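PDB 6Z96: TudS from Uncultured bacterium, which removes sulfur from thiouracil, using a [4Fe-4S] cluster in a non-redox desulfuration that probably passes through a [4Fe-5S] intermediate. Local coordinates for residues L11-K23 with E45-A57. Numbering follows the deposited sequence.
Sequences LLGQPVRYDGQSK and EVAGGLPTPRPPA. With SF4 (iron/sulfur cluster), chain C; H2S (hydrosulfuric acid), chain D; EDO (1,2-ethanediol), chain E.
A single carbonyl oxygen, Val16 O, is gripped end-on by both terminal nitrogens of the Arg54 guanidinium, at 2.9 Å from NH2 and 3.0 Å from NH1. Extended from CG to NE, the Arg54 chain carries its guanidinium from the 45-57 backbone to the loop 11-23. Within its own segment the same flat group is fixed from two more edges: NE forms a salt bridge to Glu45 OE1 (2.8 Å), which accepts on its anti lone pair, and NH1 donates to Pro51 O. NH2 also lies 3.4 Å from the S atom of hydrosulfuric acid, which is bound to the cluster iron FE1 at 2.4 Å, consistent with a [4Fe-5S] state. A leucine in place of Arg54 would probably leave Val16 O without its two donors and Glu45 OE1 without its cationic mate, with no guanidinium beside the ligand sulfur. The backbones also join directly, Arg54 N donating to Tyr18 O (2.9 Å, 161°) just after the cis peptide before Pro53. Farther out, Tyr18 CE2 rests on Pro56 CG (3.7 Å). The contact thus ties the loop between strand 5-8 and helix 28-35 to the chain leaving helix 44-47, where Glu45 packs on Phe76 of helix 73-90.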
# COMPACT_ATOMS: atom_id res chain seq x y z
N LEU A 11 -4.13 -2.30 6.78
CA LEU A 11 -5.59 -2.31 6.55
C LEU A 11 -6.24 -3.60 7.05
O LEU A 11 -7.45 -3.62 7.27
CB LEU A 11 -5.90 -2.13 5.06
CG LEU A 11 -5.52 -0.77 4.48
CD1 LEU A 11 -5.76 -0.74 2.95
CD2 LEU A 11 -6.33 0.36 5.13
N LEU A 12 -5.46 -4.67 7.18
CA LEU A 12 -5.93 -5.94 7.74
C LEU A 12 -5.79 -6.01 9.27
O LEU A 12 -6.08 -7.06 9.86
CB LEU A 12 -5.16 -7.09 7.12
CG LEU A 12 -5.35 -7.22 5.63
CD1 LEU A 12 -4.45 -8.28 5.09
CD2 LEU A 12 -6.82 -7.55 5.27
N GLY A 13 -5.39 -4.91 9.90
CA GLY A 13 -5.27 -4.83 11.35
C GLY A 13 -3.91 -5.20 11.89
O GLY A 13 -3.74 -5.28 13.11
N GLN A 14 -2.91 -5.44 11.01
CA GLN A 14 -1.57 -5.76 11.49
C GLN A 14 -0.90 -4.52 12.05
O GLN A 14 -0.99 -3.45 11.47
CB GLN A 14 -0.75 -6.41 10.41
CG GLN A 14 -1.43 -7.67 9.87
CD GLN A 14 -0.48 -8.49 9.05
OE1 GLN A 14 0.74 -8.36 9.17
NE2 GLN A 14 -1.01 -9.39 8.24
N PRO A 15 -0.19 -4.65 13.19
CA PRO A 15 0.39 -3.46 13.83
C PRO A 15 1.76 -3.13 13.29
O PRO A 15 2.75 -3.01 14.02
CB PRO A 15 0.45 -3.86 15.32
CG PRO A 15 0.78 -5.34 15.21
CD PRO A 15 -0.04 -5.86 14.03
N VAL A 16 1.79 -2.88 11.98
CA VAL A 16 3.03 -2.57 11.27
C VAL A 16 3.17 -1.08 10.93
O VAL A 16 4.16 -0.73 10.29
CB VAL A 16 3.12 -3.42 9.99
CG1 VAL A 16 3.35 -4.90 10.31
CG2 VAL A 16 1.88 -3.22 9.11
N ARG A 17 2.22 -0.19 11.33
CA ARG A 17 2.32 1.23 11.02
C ARG A 17 3.55 1.82 11.67
O ARG A 17 4.09 1.23 12.63
CB ARG A 17 1.05 1.99 11.48
CG ARG A 17 -0.15 1.74 10.56
CD ARG A 17 -0.12 2.60 9.29
NE ARG A 17 -0.41 4.01 9.60
CZ ARG A 17 -0.50 4.98 8.70
NH1 ARG A 17 -0.36 4.70 7.40
NH2 ARG A 17 -0.79 6.22 9.07
N TYR A 18 3.97 3.02 11.22
CA TYR A 18 5.16 3.66 11.77
C TYR A 18 5.05 3.88 13.29
O TYR A 18 6.06 3.88 13.96
CB TYR A 18 5.44 5.00 11.05
CG TYR A 18 4.50 6.11 11.44
CD1 TYR A 18 3.20 6.14 10.96
CD2 TYR A 18 4.88 7.07 12.36
CE1 TYR A 18 2.30 7.13 11.37
CE2 TYR A 18 3.99 8.06 12.78
CZ TYR A 18 2.71 8.11 12.25
OH TYR A 18 1.84 9.11 12.62
N ASP A 19 3.82 4.09 13.79
CA ASP A 19 3.64 4.30 15.23
C ASP A 19 3.25 3.01 15.99
O ASP A 19 2.84 3.06 17.16
CB ASP A 19 2.61 5.41 15.46
CG ASP A 19 1.25 5.19 14.86
OD1 ASP A 19 1.03 4.11 14.26
OD2 ASP A 19 0.38 6.08 15.02
N GLY A 20 3.38 1.86 15.34
CA GLY A 20 3.03 0.58 15.95
C GLY A 20 1.52 0.34 16.00
O GLY A 20 1.09 -0.67 16.56
N GLN A 21 0.71 1.21 15.41
CA GLN A 21 -0.75 1.03 15.38
C GLN A 21 -1.18 0.21 14.12
O GLN A 21 -0.35 -0.19 13.31
CB GLN A 21 -1.47 2.39 15.36
CG GLN A 21 -1.33 3.19 16.64
CD GLN A 21 -2.28 4.36 16.61
OE1 GLN A 21 -2.23 5.23 15.72
NE2 GLN A 21 -3.18 4.41 17.59
N SER A 22 -2.48 0.01 13.95
CA SER A 22 -3.03 -0.65 12.78
C SER A 22 -4.10 0.27 12.19
O SER A 22 -4.55 1.22 12.82
CB SER A 22 -3.62 -2.00 13.17
OG SER A 22 -4.55 -1.84 14.23
N LYS A 23 -4.50 -0.01 10.96
CA LYS A 23 -5.53 0.75 10.27
C LYS A 23 -6.57 -0.23 9.79
O LYS A 23 -7.01 -0.20 8.63
CB LYS A 23 -4.91 1.48 9.06
CG LYS A 23 -3.93 2.58 9.47
CD LYS A 23 -4.67 3.69 10.21
CE LYS A 23 -3.84 4.94 10.41
NZ LYS A 23 -4.58 5.95 11.22
N GLU A 45 7.14 -1.07 3.79
CA GLU A 45 8.20 -0.53 4.64
C GLU A 45 8.87 -1.60 5.47
O GLU A 45 10.10 -1.60 5.59
CB GLU A 45 7.70 0.64 5.47
CG GLU A 45 7.47 1.81 4.54
CD GLU A 45 6.65 2.95 5.11
OE1 GLU A 45 6.69 3.13 6.35
OE2 GLU A 45 6.00 3.69 4.33
N VAL A 46 8.09 -2.53 6.02
CA VAL A 46 8.66 -3.62 6.79
C VAL A 46 9.41 -4.57 5.84
O VAL A 46 10.53 -5.00 6.14
CB VAL A 46 7.58 -4.35 7.60
CG1 VAL A 46 8.11 -5.64 8.19
CG2 VAL A 46 7.04 -3.43 8.70
N ALA A 47 8.83 -4.85 4.65
CA ALA A 47 9.52 -5.74 3.69
C ALA A 47 10.85 -5.14 3.25
O ALA A 47 11.83 -5.87 3.04
CB ALA A 47 8.63 -5.96 2.46
N GLY A 48 10.90 -3.80 3.17
CA GLY A 48 12.09 -3.05 2.75
C GLY A 48 13.16 -2.95 3.82
O GLY A 48 14.25 -2.44 3.54
N GLY A 49 12.87 -3.44 5.04
CA GLY A 49 13.84 -3.49 6.12
C GLY A 49 13.70 -2.46 7.22
O GLY A 49 14.57 -2.39 8.10
N LEU A 50 12.60 -1.67 7.21
CA LEU A 50 12.43 -0.67 8.26
C LEU A 50 11.79 -1.31 9.50
O LEU A 50 11.07 -2.31 9.42
CB LEU A 50 11.58 0.49 7.75
CG LEU A 50 12.23 1.28 6.61
CD1 LEU A 50 11.22 2.22 5.97
CD2 LEU A 50 13.42 2.04 7.10
N PRO A 51 12.15 -0.78 10.68
CA PRO A 51 11.62 -1.33 11.93
C PRO A 51 10.22 -0.82 12.25
O PRO A 51 9.67 0.03 11.55
CB PRO A 51 12.65 -0.82 12.96
CG PRO A 51 12.95 0.59 12.47
CD PRO A 51 13.01 0.41 10.93
N THR A 52 9.60 -1.36 13.33
CA THR A 52 8.29 -0.90 13.79
C THR A 52 8.41 -0.72 15.30
O THR A 52 8.65 -1.71 16.01
CB THR A 52 7.22 -1.93 13.49
OG1 THR A 52 7.21 -2.20 12.09
CG2 THR A 52 5.85 -1.42 13.90
N PRO A 53 8.32 0.49 15.84
CA PRO A 53 8.02 1.76 15.19
C PRO A 53 9.19 2.31 14.38
O PRO A 53 10.32 1.82 14.45
CB PRO A 53 7.67 2.67 16.38
CG PRO A 53 8.65 2.17 17.44
CD PRO A 53 8.53 0.68 17.31
N ARG A 54 8.91 3.35 13.60
CA ARG A 54 9.90 4.02 12.78
C ARG A 54 9.46 5.48 12.65
O ARG A 54 8.28 5.79 12.82
CB ARG A 54 10.04 3.32 11.40
CG ARG A 54 8.73 3.17 10.68
CD ARG A 54 8.92 2.29 9.45
NE ARG A 54 7.64 2.04 8.78
CZ ARG A 54 6.76 1.11 9.16
NH1 ARG A 54 7.01 0.34 10.22
NH2 ARG A 54 5.61 0.98 8.51
N PRO A 55 10.40 6.39 12.41
CA PRO A 55 10.00 7.81 12.36
C PRO A 55 9.10 8.07 11.16
O PRO A 55 9.27 7.44 10.11
CB PRO A 55 11.33 8.56 12.19
CG PRO A 55 12.41 7.57 12.39
CD PRO A 55 11.84 6.20 12.18
N PRO A 56 8.22 9.08 11.25
CA PRO A 56 7.43 9.46 10.07
C PRO A 56 8.33 9.89 8.93
O PRO A 56 9.42 10.42 9.16
CB PRO A 56 6.61 10.66 10.56
CG PRO A 56 6.63 10.58 12.05
CD PRO A 56 7.92 9.93 12.43
N ALA A 57 7.92 9.59 7.73
CA ALA A 57 8.70 9.96 6.54
C ALA A 57 7.80 10.52 5.49
O ALA A 57 6.60 10.21 5.45
CB ALA A 57 9.45 8.76 6.00
FE1 SF4 C . 2.60 1.95 6.11
FE2 SF4 C . 0.47 0.29 6.02
FE3 SF4 C . 3.00 -0.74 5.71
FE4 SF4 C . 1.84 0.75 3.72
S1 SF4 C . 1.18 -1.32 4.51
S2 SF4 C . 3.98 0.94 4.46
S3 SF4 C . 0.66 2.32 4.96
S4 SF4 C . 2.10 0.25 7.60
S H2S D . 3.30 3.43 7.81
C1 EDO E . 7.80 5.68 7.90
O1 EDO E . 6.93 5.89 6.80
C2 EDO E . 9.18 5.36 7.46
O2 EDO E . 10.13 5.43 8.52